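Local coordinates for protein serine protease (Arthrobacter nicotinovorans, PDB 3WY8) that hydrolyses peptide bonds as a trypsin-like serine protease with keratinolytic activity, this chain being the protease domain of a longer protein, at residues A[15-19]-A[43-47]; A[31-37]-A[213-219]; A[72-78]-A[95-101]; A[113-119]-A[183-187]. All coordinates share one frame; numbering follows the deposited sequence.

Contact 1 (A[15-19]-A[43-47]); sequences FFTLG and HCLNE
Phe-16 and Leu-18 meet Cys-44 and Glu-47 where the first barrel of the trypsin-like fold packs against the loop after its strand 37-40. The chain here carries the TAGHC form of the family's histidine motif; His-43 is hydrogen-bonded to Asp-92 and Ser-171, consistent with a charge-relay triad. One interaction is of a carbonyl with an aromatic face. Phe-16 has CG between its backbone N and carbonyl carbon (chi1 68°), which turns the ring toward the loop, and Cys-44 O sits over the ring centre, 3.2 Å above the plane of Phe-16. This oxygen is buried without a hydrogen-bond partner in the model, so the ring covers it without supplying a donor. The ring also packs on the Cys-44 backbone, Phe-16 CZ lying 3.7 Å from Cys-44 CA, whereas its contact with Cys-44 CB is looser, at 4.4 Å; beyond it, Cys-44 is tied to Cys-25 of strand 21-29 by a disulfide.

Aliphatic packing forms the second group. Leu-18 reaches in with CD2 in plane at the edge of the Phe-16 ring, and the same methyl lies 3.8 Å from His-43 O. Its other branch, Leu-18 CD1, rests 3.6 Å from Glu-47 N and also meets the CG methylene of that glutamate. At the exposed end, Glu-47 OE2 accepts from the backbone N of Ala-51, while Glu-47 OE1 lies 3.4 Å from Gly-19 CA.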
loop_
_atom_site.group_PDB
_atom_site.type_symbol
_atom_site.label_atom_id
_atom_site.label_comp_id
_atom_site.label_asym_id
_atom_site.label_seq_id
_atom_site.Cartn_x
_atom_site.Cartn_y
_atom_site.Cartn_z
ATOM N N PHE A 15 -5.567 -9.761 1.859
ATOM C CA PHE A 15 -5.653 -11.092 1.262
ATOM C C PHE A 15 -6.500 -10.945 0.011
ATOM O O PHE A 15 -7.611 -10.405 0.070
ATOM C CB PHE A 15 -6.329 -12.072 2.222
ATOM C CG PHE A 15 -5.571 -12.304 3.501
ATOM C CD1 PHE A 15 -4.737 -13.414 3.637
ATOM C CD2 PHE A 15 -5.700 -11.424 4.575
ATOM C CE1 PHE A 15 -4.039 -13.641 4.817
ATOM C CE2 PHE A 15 -5.009 -11.645 5.765
ATOM C CZ PHE A 15 -4.180 -12.760 5.888
ATOM N N PHE A 16 -5.994 -11.412 -1.127
ATOM C CA PHE A 16 -6.738 -11.215 -2.369
ATOM C C PHE A 16 -6.613 -12.334 -3.393
ATOM O O PHE A 16 -5.719 -13.177 -3.303
ATOM C CB PHE A 16 -6.432 -9.837 -2.992
ATOM C CG PHE A 16 -5.023 -9.681 -3.510
ATOM C CD1 PHE A 16 -4.771 -9.697 -4.878
ATOM C CD2 PHE A 16 -3.957 -9.480 -2.636
ATOM C CE1 PHE A 16 -3.474 -9.537 -5.377
ATOM C CE2 PHE A 16 -2.653 -9.317 -3.124
ATOM C CZ PHE A 16 -2.415 -9.344 -4.497
ATOM N N THR A 17 -7.551 -12.347 -4.337
ATOM C CA THR A 17 -7.522 -13.273 -5.458
ATOM C C THR A 17 -7.397 -12.450 -6.733
ATOM O O THR A 17 -8.212 -11.564 -6.992
ATOM C CB THR A 17 -8.784 -14.164 -5.494
ATOM O OG1 THR A 17 -8.899 -14.872 -4.250
ATOM C CG2 THR A 17 -8.704 -15.170 -6.629
ATOM N N LEU A 18 -6.361 -12.742 -7.513
ATOM C CA LEU A 18 -6.078 -12.002 -8.734
ATOM C C LEU A 18 -5.621 -12.969 -9.818
ATOM O O LEU A 18 -4.685 -13.743 -9.614
ATOM C CB LEU A 18 -5.012 -10.930 -8.481
ATOM C CG LEU A 18 -4.598 -10.027 -9.648
ATOM C CD1 LEU A 18 -5.758 -9.163 -10.122
ATOM C CD2 LEU A 18 -3.411 -9.158 -9.250
ATOM N N GLY A 19 -6.293 -12.924 -10.966
ATOM C CA GLY A 19 -6.007 -13.851 -12.062
ATOM C C GLY A 19 -6.177 -15.298 -11.633
ATOM O O GLY A 19 -5.493 -16.194 -12.143
ATOM N N HIS A 43 -0.370 -3.413 -8.314
ATOM C CA HIS A 43 -0.184 -4.863 -8.475
ATOM C C HIS A 43 -0.815 -5.708 -7.365
ATOM O O HIS A 43 -0.846 -6.939 -7.456
ATOM C CB HIS A 43 1.295 -5.221 -8.747
ATOM C CG HIS A 43 2.172 -5.245 -7.533
ATOM N ND1 HIS A 43 3.028 -4.213 -7.209
ATOM C CD2 HIS A 43 2.377 -6.208 -6.603
ATOM C CE1 HIS A 43 3.696 -4.526 -6.112
ATOM N NE2 HIS A 43 3.322 -5.734 -5.727
ATOM N N CYS A 44 -1.351 -5.042 -6.344
ATOM C CA CYS A 44 -2.075 -5.720 -5.272
ATOM C C CYS A 44 -3.572 -5.821 -5.557
ATOM O O CYS A 44 -4.318 -6.381 -4.757
ATOM C CB CYS A 44 -1.858 -5.013 -3.931
ATOM S SG CYS A 44 -0.160 -5.092 -3.289
ATOM N N LEU A 45 -4.021 -5.274 -6.683
ATOM C CA LEU A 45 -5.446 -5.355 -7.016
ATOM C C LEU A 45 -5.770 -5.424 -8.511
ATOM O O LEU A 45 -6.939 -5.496 -8.888
ATOM C CB LEU A 45 -6.244 -4.233 -6.319
ATOM C CG LEU A 45 -5.852 -2.763 -6.500
ATOM C CD1 LEU A 45 -6.068 -2.294 -7.943
ATOM C CD2 LEU A 45 -6.670 -1.905 -5.539
ATOM N N ASN A 46 -4.741 -5.391 -9.355
ATOM C CA ASN A 46 -4.936 -5.470 -10.802
ATOM C C ASN A 46 -3.736 -6.141 -11.458
ATOM O O ASN A 46 -2.594 -5.860 -11.095
ATOM C CB ASN A 46 -5.183 -4.075 -11.394
ATOM C CG ASN A 46 -5.395 -4.109 -12.903
ATOM O OD1 ASN A 46 -4.439 -4.207 -13.664
ATOM N ND2 ASN A 46 -6.653 -4.030 -13.333
ATOM N N GLU A 47 -4.003 -7.014 -12.429
ATOM C CA GLU A 47 -2.954 -7.807 -13.088
ATOM C C GLU A 47 -1.787 -6.991 -13.661
ATOM O O GLU A 47 -0.654 -7.476 -13.708
ATOM C CB GLU A 47 -3.554 -8.707 -14.174
ATOM C CG GLU A 47 -4.470 -9.798 -13.639
ATOM C CD GLU A 47 -4.976 -10.724 -14.727
ATOM O OE1 GLU A 47 -4.754 -11.947 -14.607
ATOM O OE2 GLU A 47 -5.579 -10.235 -15.706
#

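Contact 2 (A[31-37]-A[213-219]); sequences TAANKST and YNTAAAS
Asn-34 and Ala-217 bury the most surface here, with Tyr-213 next, and each meets its partner in a different way. Asn-34 uses both backbone and side chain. Its backbone N donates to Ala-217 O, near the end of the C-terminal helix (N to O 3.0 Å). With CG between the backbone N and carbonyl carbon (chi1 62°), the amide is directed at the last residue of the chain, and Asn-34 ND2 donates to Ser-219 O, an oxygen of the terminal carboxylate, at 2.7 Å and within 10° of the amide plane. The opposite end of the amide is also gripped: Asn-34 OD1 accepts from Ser-36 N (3.0 Å), well above its carbonyl plane, and from Thr-37 OG1 (2.7 Å), in that plane and on a lone pair. Two bonds on OD1 and one on ND2 should fix the flip of the amide.

Ala-217 supplies the apolar part. Its CB meets Ala-32 CB at 3.5 Å and also covers one face of the Tyr-213 ring, toward the rim. That ring turns its edge to Thr-31, where Tyr-213 OH donates to Thr-31 O at 2.6 Å.

The loop thus combines a type I turn from Ala-32 to Lys-35 with an Asx turn at Asn-34, and this loop, which links two strands of the first barrel, holds the C-terminal helix typical of trypsin-like proteases against it.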
loop_
_atom_site.group_PDB
_atom_site.type_symbol
_atom_site.label_atom_id
_atom_site.label_comp_id
_atom_site.label_asym_id
_atom_site.label_seq_id
_atom_site.Cartn_x
_atom_site.Cartn_y
_atom_site.Cartn_z
ATOM N N THR A 31 -7.556 9.037 4.303
ATOM C CA THR A 31 -8.666 9.973 4.443
ATOM C C THR A 31 -9.361 10.144 3.096
ATOM O O THR A 31 -8.707 10.258 2.066
ATOM C CB THR A 31 -8.196 11.326 4.995
ATOM O OG1 THR A 31 -7.446 11.110 6.201
ATOM C CG2 THR A 31 -9.383 12.221 5.303
ATOM N N ALA A 32 -10.689 10.133 3.123
ATOM C CA ALA A 32 -11.498 10.174 1.912
ATOM C C ALA A 32 -12.936 10.470 2.296
ATOM O O ALA A 32 -13.408 10.002 3.334
ATOM C CB ALA A 32 -11.422 8.840 1.181
ATOM N N ALA A 33 -13.635 11.232 1.454
ATOM C CA ALA A 33 -15.038 11.573 1.705
ATOM C C ALA A 33 -15.909 10.346 1.991
ATOM O O ALA A 33 -16.808 10.406 2.831
ATOM C CB ALA A 33 -15.610 12.379 0.549
ATOM N N ASN A 34 -15.630 9.231 1.310
ATOM C CA ASN A 34 -16.406 8.005 1.505
ATOM C C ASN A 34 -16.090 7.226 2.792
ATOM O O ASN A 34 -16.778 6.250 3.118
ATOM C CB ASN A 34 -16.328 7.091 0.269
ATOM C CG ASN A 34 -14.909 6.619 -0.049
ATOM O OD1 ASN A 34 -14.002 6.676 0.785
ATOM N ND2 ASN A 34 -14.721 6.139 -1.273
ATOM N N LYS A 35 -15.049 7.663 3.506
ATOM C CA LYS A 35 -14.579 7.026 4.747
ATOM C C LYS A 35 -14.299 5.528 4.593
ATOM O O LYS A 35 -14.373 4.766 5.569
ATOM C CB LYS A 35 -15.568 7.265 5.892
ATOM C CG LYS A 35 -15.666 8.716 6.340
ATOM C CD LYS A 35 -16.682 8.849 7.455
ATOM C CE LYS A 35 -16.716 10.258 8.008
ATOM N NZ LYS A 35 -17.426 10.294 9.313
ATOM N N SER A 36 -13.959 5.122 3.371
ATOM C CA SER A 36 -13.882 3.709 3.011
ATOM C C SER A 36 -12.679 3.366 2.137
ATOM O O SER A 36 -12.583 2.245 1.621
ATOM C CB SER A 36 -15.159 3.301 2.268
ATOM O OG SER A 36 -16.298 3.463 3.090
ATOM N N THR A 37 -11.765 4.319 1.971
ATOM C CA THR A 37 -10.689 4.172 0.991
ATOM C C THR A 37 -9.407 3.614 1.601
ATOM O O THR A 37 -8.984 4.032 2.682
ATOM C CB THR A 37 -10.429 5.499 0.236
ATOM O OG1 THR A 37 -11.658 5.946 -0.351
ATOM C CG2 THR A 37 -9.397 5.322 -0.879
ATOM N N TYR A 213 -6.764 8.623 -6.897
ATOM C CA TYR A 213 -7.211 8.827 -5.524
ATOM C C TYR A 213 -8.526 9.618 -5.485
ATOM O O TYR A 213 -9.462 9.245 -4.770
ATOM C CB TYR A 213 -6.127 9.523 -4.688
ATOM C CG TYR A 213 -6.668 10.124 -3.414
ATOM C CD1 TYR A 213 -6.949 9.323 -2.308
ATOM C CD2 TYR A 213 -6.928 11.491 -3.326
ATOM C CE1 TYR A 213 -7.466 9.871 -1.140
ATOM C CE2 TYR A 213 -7.447 12.050 -2.165
ATOM C CZ TYR A 213 -7.713 11.235 -1.076
ATOM O OH TYR A 213 -8.226 11.789 0.075
ATOM N N ASN A 214 -8.585 10.698 -6.266
ATOM C CA ASN A 214 -9.748 11.590 -6.291
ATOM C C ASN A 214 -11.041 10.868 -6.655
ATOM O O ASN A 214 -12.064 11.051 -5.989
ATOM C CB ASN A 214 -9.514 12.763 -7.250
ATOM C CG ASN A 214 -8.533 13.793 -6.701
ATOM O OD1 ASN A 214 -8.319 13.896 -5.491
ATOM N ND2 ASN A 214 -7.941 14.570 -7.599
ATOM N N THR A 215 -10.988 10.035 -7.694
ATOM C CA THR A 215 -12.165 9.253 -8.094
ATOM C C THR A 215 -12.530 8.180 -7.054
ATOM O O THR A 215 -13.701 8.015 -6.708
ATOM C CB THR A 215 -12.055 8.685 -9.548
ATOM O OG1 THR A 215 -13.297 8.077 -9.924
ATOM C CG2 THR A 215 -10.927 7.663 -9.693
ATOM N N ALA A 216 -11.523 7.480 -6.535
ATOM C CA ALA A 216 -11.752 6.453 -5.521
ATOM C C ALA A 216 -12.380 7.041 -4.259
ATOM O O ALA A 216 -13.346 6.497 -3.732
ATOM C CB ALA A 216 -10.452 5.735 -5.183
ATOM N N ALA A 217 -11.838 8.169 -3.800
ATOM C CA ALA A 217 -12.234 8.782 -2.527
ATOM C C ALA A 217 -13.690 9.251 -2.498
ATOM O O ALA A 217 -14.302 9.334 -1.431
ATOM C CB ALA A 217 -11.299 9.937 -2.189
ATOM N N ALA A 218 -14.229 9.565 -3.673
ATOM C CA ALA A 218 -15.618 10.008 -3.799
ATOM C C ALA A 218 -16.589 8.839 -3.987
ATOM O O ALA A 218 -17.796 8.991 -3.776
ATOM C CB ALA A 218 -15.748 10.996 -4.955
ATOM N N SER A 219 -16.050 7.678 -4.359
ATOM C CA SER A 219 -16.847 6.530 -4.821
ATOM C C SER A 219 -17.415 5.642 -3.715
ATOM O O SER A 219 -17.119 5.806 -2.538
ATOM C CB SER A 219 -16.024 5.681 -5.788
ATOM O OG SER A 219 -15.706 6.414 -6.956
ATOM O OXT SER A 219 -18.190 4.717 -3.989
#

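Contact 3 (A[72-78]-A[95-101]); sequences WTAKALY and FAVMNTL
Trp-72 and Leu-101 are brought together by their first torsions: the indole has CG anti to its carbonyl carbon (chi1 -63°), while Leu-101 has CG anti to its backbone N (chi1 -176°). Leu-101 CB then stands over the six-membered ring of Trp-72, 3.6 Å from its centroid and 10° off the normal, a CH-pi contact. Asn-99 O lies at the edge of the same indole, whose NE1 is taken by Tyr-69 O.

The contact joins neighbouring antiparallel strands of the first trypsin-like barrel and contains a classic beta bulge. Lys-75 and Ala-76 both face Val-97, and Val-97 O accepts from both, Lys-75 N at 2.8 Å and Ala-76 N at 3.3 Å. Beyond the bulge the ladder is regular, with Val-97 N returning a bond to Ala-76 O and Tyr-78 and Phe-95 forming a reciprocal hydrogen-bonded pair.

Side chains divide between the two faces of the sheet. On one, Val-97 forks between two neighbours: CG1 touches Lys-75 CE (3.6 Å) and CG2 touches Tyr-78 CE2 (3.7 Å). On the other, Leu-77 CD2 packs on Ala-96 CB at 3.7 Å. Where the strands splay apart, Asn-99 N donates to Thr-73 O, and farther out a water takes over, accepting from Thr-73 N at 2.9 Å and donating to Asn-99 O at 3.1 Å.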
loop_
_atom_site.group_PDB
_atom_site.type_symbol
_atom_site.label_atom_id
_atom_site.label_comp_id
_atom_site.label_asym_id
_atom_site.label_seq_id
_atom_site.Cartn_x
_atom_site.Cartn_y
_atom_site.Cartn_z
ATOM N N TRP A 72 -12.572 -6.622 6.150
ATOM C CA TRP A 72 -13.286 -5.688 5.289
ATOM C C TRP A 72 -13.171 -6.112 3.835
ATOM O O TRP A 72 -12.084 -6.446 3.368
ATOM C CB TRP A 72 -12.749 -4.265 5.500
ATOM C CG TRP A 72 -12.978 -3.767 6.901
ATOM C CD1 TRP A 72 -12.304 -4.142 8.033
ATOM C CD2 TRP A 72 -13.968 -2.820 7.320
ATOM N NE1 TRP A 72 -12.810 -3.479 9.131
ATOM C CE2 TRP A 72 -13.831 -2.663 8.721
ATOM C CE3 TRP A 72 -14.951 -2.081 6.647
ATOM C CZ2 TRP A 72 -14.647 -1.796 9.462
ATOM C CZ3 TRP A 72 -15.764 -1.222 7.387
ATOM C CH2 TRP A 72 -15.603 -1.090 8.779
ATOM N N THR A 73 -14.299 -6.104 3.125
ATOM C CA THR A 73 -14.352 -6.547 1.731
ATOM C C THR A 73 -14.450 -5.351 0.780
ATOM O O THR A 73 -15.180 -4.399 1.051
ATOM C CB THR A 73 -15.546 -7.505 1.501
ATOM O OG1 THR A 73 -15.451 -8.604 2.416
ATOM C CG2 THR A 73 -15.561 -8.046 0.065
ATOM N N ALA A 74 -13.710 -5.404 -0.327
ATOM C CA ALA A 74 -13.736 -4.331 -1.324
ATOM C C ALA A 74 -15.007 -4.374 -2.152
ATOM O O ALA A 74 -15.399 -5.433 -2.645
ATOM C CB ALA A 74 -12.523 -4.413 -2.240
ATOM N N LYS A 75 -15.649 -3.221 -2.303
ATOM C CA LYS A 75 -16.749 -3.116 -3.254
ATOM C C LYS A 75 -16.259 -2.648 -4.621
ATOM O O LYS A 75 -16.825 -3.025 -5.640
ATOM C CB LYS A 75 -17.895 -2.247 -2.727
ATOM C CG LYS A 75 -17.585 -0.788 -2.533
ATOM C CD LYS A 75 -18.870 0.007 -2.352
ATOM C CE LYS A 75 -18.561 1.485 -2.277
ATOM N NZ LYS A 75 -19.663 2.275 -1.667
ATOM N N ALA A 76 -15.194 -1.847 -4.646
ATOM C CA ALA A 76 -14.633 -1.367 -5.909
ATOM C C ALA A 76 -13.127 -1.150 -5.816
ATOM O O ALA A 76 -12.585 -0.980 -4.726
ATOM C CB ALA A 76 -15.341 -0.091 -6.359
ATOM N N LEU A 77 -12.462 -1.179 -6.970
ATOM C CA LEU A 77 -11.007 -1.053 -7.045
ATOM C C LEU A 77 -10.635 -0.068 -8.136
ATOM O O LEU A 77 -11.208 -0.102 -9.233
ATOM C CB LEU A 77 -10.362 -2.412 -7.333
ATOM C CG LEU A 77 -10.747 -3.579 -6.423
ATOM C CD1 LEU A 77 -10.353 -4.906 -7.065
ATOM C CD2 LEU A 77 -10.130 -3.419 -5.036
ATOM N N TYR A 78 -9.675 0.805 -7.835
ATOM C CA TYR A 78 -9.304 1.895 -8.737
ATOM C C TYR A 78 -7.804 1.981 -8.961
ATOM O O TYR A 78 -7.052 2.301 -8.045
ATOM C CB TYR A 78 -9.831 3.228 -8.199
ATOM C CG TYR A 78 -11.331 3.223 -8.045
ATOM C CD1 TYR A 78 -12.158 3.604 -9.102
ATOM C CD2 TYR A 78 -11.926 2.798 -6.858
ATOM C CE1 TYR A 78 -13.541 3.579 -8.969
ATOM C CE2 TYR A 78 -13.311 2.768 -6.716
ATOM C CZ TYR A 78 -14.110 3.159 -7.775
ATOM O OH TYR A 78 -15.478 3.128 -7.628
ATOM N N PHE A 95 -6.256 2.304 -5.271
ATOM C CA PHE A 95 -7.078 2.544 -4.107
ATOM C C PHE A 95 -8.293 1.645 -4.149
ATOM O O PHE A 95 -8.973 1.538 -5.169
ATOM C CB PHE A 95 -7.484 4.020 -4.017
ATOM C CG PHE A 95 -6.311 4.949 -3.960
ATOM C CD1 PHE A 95 -5.761 5.321 -2.738
ATOM C CD2 PHE A 95 -5.723 5.416 -5.134
ATOM C CE1 PHE A 95 -4.654 6.168 -2.682
ATOM C CE2 PHE A 95 -4.609 6.257 -5.091
ATOM C CZ PHE A 95 -4.077 6.637 -3.862
ATOM N N ALA A 96 -8.531 0.967 -3.037
ATOM C CA ALA A 96 -9.695 0.121 -2.908
ATOM C C ALA A 96 -10.732 0.862 -2.078
ATOM O O ALA A 96 -10.386 1.579 -1.137
ATOM C CB ALA A 96 -9.303 -1.185 -2.254
ATOM N N VAL A 97 -12.005 0.701 -2.435
ATOM C CA VAL A 97 -13.101 1.269 -1.654
ATOM C C VAL A 97 -13.872 0.126 -1.008
ATOM O O VAL A 97 -14.347 -0.779 -1.693
ATOM C CB VAL A 97 -14.027 2.161 -2.507
ATOM C CG1 VAL A 97 -15.180 2.705 -1.664
ATOM C CG2 VAL A 97 -13.232 3.306 -3.100
ATOM N N MET A 98 -13.968 0.170 0.318
ATOM C CA MET A 98 -14.461 -0.963 1.095
ATOM C C MET A 98 -15.956 -0.870 1.351
ATOM O O MET A 98 -16.496 0.224 1.529
ATOM C CB MET A 98 -13.711 -1.059 2.431
ATOM C CG MET A 98 -12.184 -1.049 2.322
ATOM S SD MET A 98 -11.500 -2.405 1.330
ATOM C CE MET A 98 -11.373 -1.699 -0.266
ATOM N N ASN A 99 -16.621 -2.024 1.354
ATOM C CA ASN A 99 -17.988 -2.132 1.851
ATOM C C ASN A 99 -18.039 -1.746 3.323
ATOM O O ASN A 99 -17.028 -1.809 4.025
ATOM C CB ASN A 99 -18.489 -3.575 1.721
ATOM C CG ASN A 99 -18.824 -3.960 0.298
ATOM O OD1 ASN A 99 -19.649 -3.322 -0.356
ATOM N ND2 ASN A 99 -18.203 -5.029 -0.183
ATOM N N THR A 100 -19.219 -1.349 3.794
ATOM C CA THR A 100 -19.436 -1.199 5.224
ATOM C C THR A 100 -19.381 -2.572 5.895
ATOM O O THR A 100 -19.697 -3.591 5.272
ATOM C CB THR A 100 -20.785 -0.514 5.546
ATOM O OG1 THR A 100 -21.839 -1.160 4.822
ATOM C CG2 THR A 100 -20.736 0.962 5.170
ATOM N N LEU A 101 -18.947 -2.593 7.150
ATOM C CA LEU A 101 -18.946 -3.812 7.950
ATOM C C LEU A 101 -19.761 -3.560 9.210
ATOM O O LEU A 101 -19.450 -2.654 9.986
ATOM C CB LEU A 101 -17.517 -4.238 8.304
ATOM C CG LEU A 101 -17.334 -5.563 9.056
ATOM C CD1 LEU A 101 -17.641 -6.761 8.158
ATOM C CD2 LEU A 101 -15.921 -5.661 9.616
HETATM O O HOH W 1 -16.470 -4.776 4.467
HETATM O O HOH W 2 -18.358 2.017 1.311
#

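Contact 4 (A[113-119]-A[183-187]); sequences SGVQFNA and GYQNS
Tyr-184 offers a ring face to Gln-116, whose NE2 stands 3.5 Å above the Tyr-184 plane, toward the rim. The glutamine, bent at chi2 (-69°), crosses the ring with its amide plane steeply inclined to it, at 72°, while its CG methylene rests on Tyr-184 CB. In the ring plane, at the edge, lies Val-115 N; close by, Gly-114 has no side chain to hold the ring off, and its carbonyl carbon comes 3.6 Å from Tyr-184 CD1. The second flat group is the Asn-186 amide. Asn-186 ND2 donates in its own plane to Gln-116 O at 2.8 Å, yet reaches that carbonyl from well above its plane. A water bridges the same ND2 to Ala-119 N, and Asn-186 OD1 is held by Tyr-125 OH, so both ends of the amide are engaged.

Between these side chains the backbones form a single bridge at Val-115 and Gln-185: Gln-185 N donates to Gly-114 O (2.9 Å) and Gln-116 N donates to Gln-185 O (3.0 Å). Two more waters link Gly-183 O to Gly-114 N and to Ser-113 OG, itself also hydrogen-bonded to Asn-28 ND2.

Segment 113-119 belongs to the connection between the two barrels of the trypsin-like fold. Here it runs beside strand 185-188 of the second sheet, which pairs with strand 174-177, while Phe-117 turns away to pack on Trp-205 and helix 207-218.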
loop_
_atom_site.group_PDB
_atom_site.type_symbol
_atom_site.label_atom_id
_atom_site.label_comp_id
_atom_site.label_asym_id
_atom_site.label_seq_id
_atom_site.Cartn_x
_atom_site.Cartn_y
_atom_site.Cartn_z
ATOM N N SER A 113 -5.160 7.929 7.411
ATOM C CA SER A 113 -4.003 8.789 7.211
ATOM C C SER A 113 -4.317 9.868 6.191
ATOM O O SER A 113 -4.988 9.608 5.190
ATOM C CB SER A 113 -2.820 7.975 6.692
ATOM O OG SER A 113 -2.457 6.949 7.596
ATOM N N GLY A 114 -3.814 11.074 6.438
ATOM C CA GLY A 114 -3.802 12.108 5.412
ATOM C C GLY A 114 -2.892 11.685 4.273
ATOM O O GLY A 114 -2.000 10.845 4.459
ATOM N N VAL A 115 -3.129 12.251 3.094
ATOM C CA VAL A 115 -2.314 11.959 1.912
ATOM C C VAL A 115 -1.672 13.217 1.336
ATOM O O VAL A 115 -2.184 14.325 1.523
ATOM C CB VAL A 115 -3.121 11.219 0.801
ATOM C CG1 VAL A 115 -3.443 9.797 1.230
ATOM C CG2 VAL A 115 -4.398 11.980 0.429
ATOM N N GLN A 116 -0.546 13.032 0.649
ATOM C CA GLN A 116 0.133 14.110 -0.062
ATOM C C GLN A 116 0.457 13.683 -1.484
ATOM O O GLN A 116 0.872 12.542 -1.720
ATOM C CB GLN A 116 1.432 14.514 0.642
ATOM C CG GLN A 116 1.257 15.165 2.008
ATOM C CD GLN A 116 0.627 16.548 1.954
ATOM O OE1 GLN A 116 0.659 17.228 0.923
ATOM N NE2 GLN A 116 0.063 16.978 3.079
ATOM N N PHE A 117 0.260 14.609 -2.420
ATOM C CA PHE A 117 0.634 14.414 -3.818
ATOM C C PHE A 117 1.478 15.589 -4.284
ATOM O O PHE A 117 1.440 16.666 -3.676
ATOM C CB PHE A 117 -0.614 14.266 -4.701
ATOM C CG PHE A 117 -1.523 13.158 -4.264
ATOM C CD1 PHE A 117 -1.282 11.847 -4.660
ATOM C CD2 PHE A 117 -2.610 13.423 -3.433
ATOM C CE1 PHE A 117 -2.124 10.808 -4.242
ATOM C CE2 PHE A 117 -3.449 12.401 -3.010
ATOM C CZ PHE A 117 -3.207 11.092 -3.410
ATOM N N ASN A 118 2.252 15.365 -5.346
ATOM C CA ASN A 118 3.079 16.405 -5.964
ATOM C C ASN A 118 4.039 17.059 -4.976
ATOM O O ASN A 118 4.262 18.270 -5.012
ATOM C CB ASN A 118 2.191 17.441 -6.664
ATOM C CG ASN A 118 1.096 16.792 -7.470
ATOM O OD1 ASN A 118 1.371 16.017 -8.389
ATOM N ND2 ASN A 118 -0.156 17.064 -7.105
ATOM N N ALA A 119 4.600 16.231 -4.095
ATOM C CA ALA A 119 5.559 16.678 -3.094
ATOM C C ALA A 119 6.981 16.597 -3.644
ATOM O O ALA A 119 7.201 16.144 -4.771
ATOM C CB ALA A 119 5.427 15.844 -1.824
ATOM N N GLY A 183 1.865 10.077 10.331
ATOM C CA GLY A 183 2.118 11.125 9.340
ATOM C C GLY A 183 1.289 11.018 8.071
ATOM O O GLY A 183 0.317 10.263 8.002
ATOM N N TYR A 184 1.678 11.795 7.064
ATOM C CA TYR A 184 1.018 11.774 5.765
ATOM C C TYR A 184 1.595 10.678 4.885
ATOM O O TYR A 184 2.815 10.521 4.802
ATOM C CB TYR A 184 1.199 13.111 5.055
ATOM C CG TYR A 184 0.419 14.242 5.674
ATOM C CD1 TYR A 184 -0.904 14.478 5.306
ATOM C CD2 TYR A 184 1.002 15.071 6.625
ATOM C CE1 TYR A 184 -1.631 15.518 5.871
ATOM C CE2 TYR A 184 0.285 16.116 7.198
ATOM C CZ TYR A 184 -1.029 16.329 6.816
ATOM O OH TYR A 184 -1.741 17.363 7.376
ATOM N N GLN A 185 0.718 9.930 4.217
ATOM C CA GLN A 185 1.169 8.936 3.245
ATOM C C GLN A 185 1.542 9.601 1.921
ATOM O O GLN A 185 0.833 10.484 1.446
ATOM C CB GLN A 185 0.113 7.854 3.015
ATOM C CG GLN A 185 0.606 6.771 2.043
ATOM C CD GLN A 185 -0.290 5.549 1.964
ATOM O OE1 GLN A 185 -1.342 5.480 2.600
ATOM N NE2 GLN A 185 0.137 4.568 1.171
ATOM N N ASN A 186 2.649 9.165 1.326
ATOM C CA ASN A 186 3.142 9.779 0.096
ATOM C C ASN A 186 3.756 8.781 -0.898
ATOM O O ASN A 186 4.292 9.183 -1.926
ATOM C CB ASN A 186 4.114 10.918 0.444
ATOM C CG ASN A 186 4.607 11.687 -0.777
ATOM O OD1 ASN A 186 5.815 11.818 -0.978
ATOM N ND2 ASN A 186 3.681 12.201 -1.593
ATOM N N SER A 187 3.671 7.484 -0.581
ATOM C CA SER A 187 3.997 6.406 -1.528
ATOM C C SER A 187 3.545 5.057 -0.969
ATOM O O SER A 187 2.931 4.999 0.101
ATOM C CB SER A 187 5.493 6.381 -1.874
ATOM O OG SER A 187 5.735 5.529 -2.987
HETATM O O HOH W 3 -1.024 8.383 9.407
HETATM O O HOH W 4 -2.378 11.806 8.763
HETATM O O HOH W 5 4.621 13.392 -4.131
#

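Overall arrangement
Contacts 1 and 3 both reach the six-stranded barrel sheet and touch where Leu-45 meets Leu-77. Contact 3 is a strand pairing within that sheet and carries the most backbone bonds; contact 1 is the most buried and depends on side-chain packing. Contacts 2, 3 and 4 are all partly buried; contacts 2 and 4 add side-chain amide bonds, of Asn-34 and Asn-186, to their backbone bonds. Contact 2 lies between contacts 3 and 4 and touches both: Ser-36 O probably bonds Met-98 N, Thr-31 N probably bonds Ser-113 O, and Tyr-213 packs on Phe-117 and Val-115. Contacts 1 and 4 lie on opposite sides of the chain's centre, their centres about 23 Å apart.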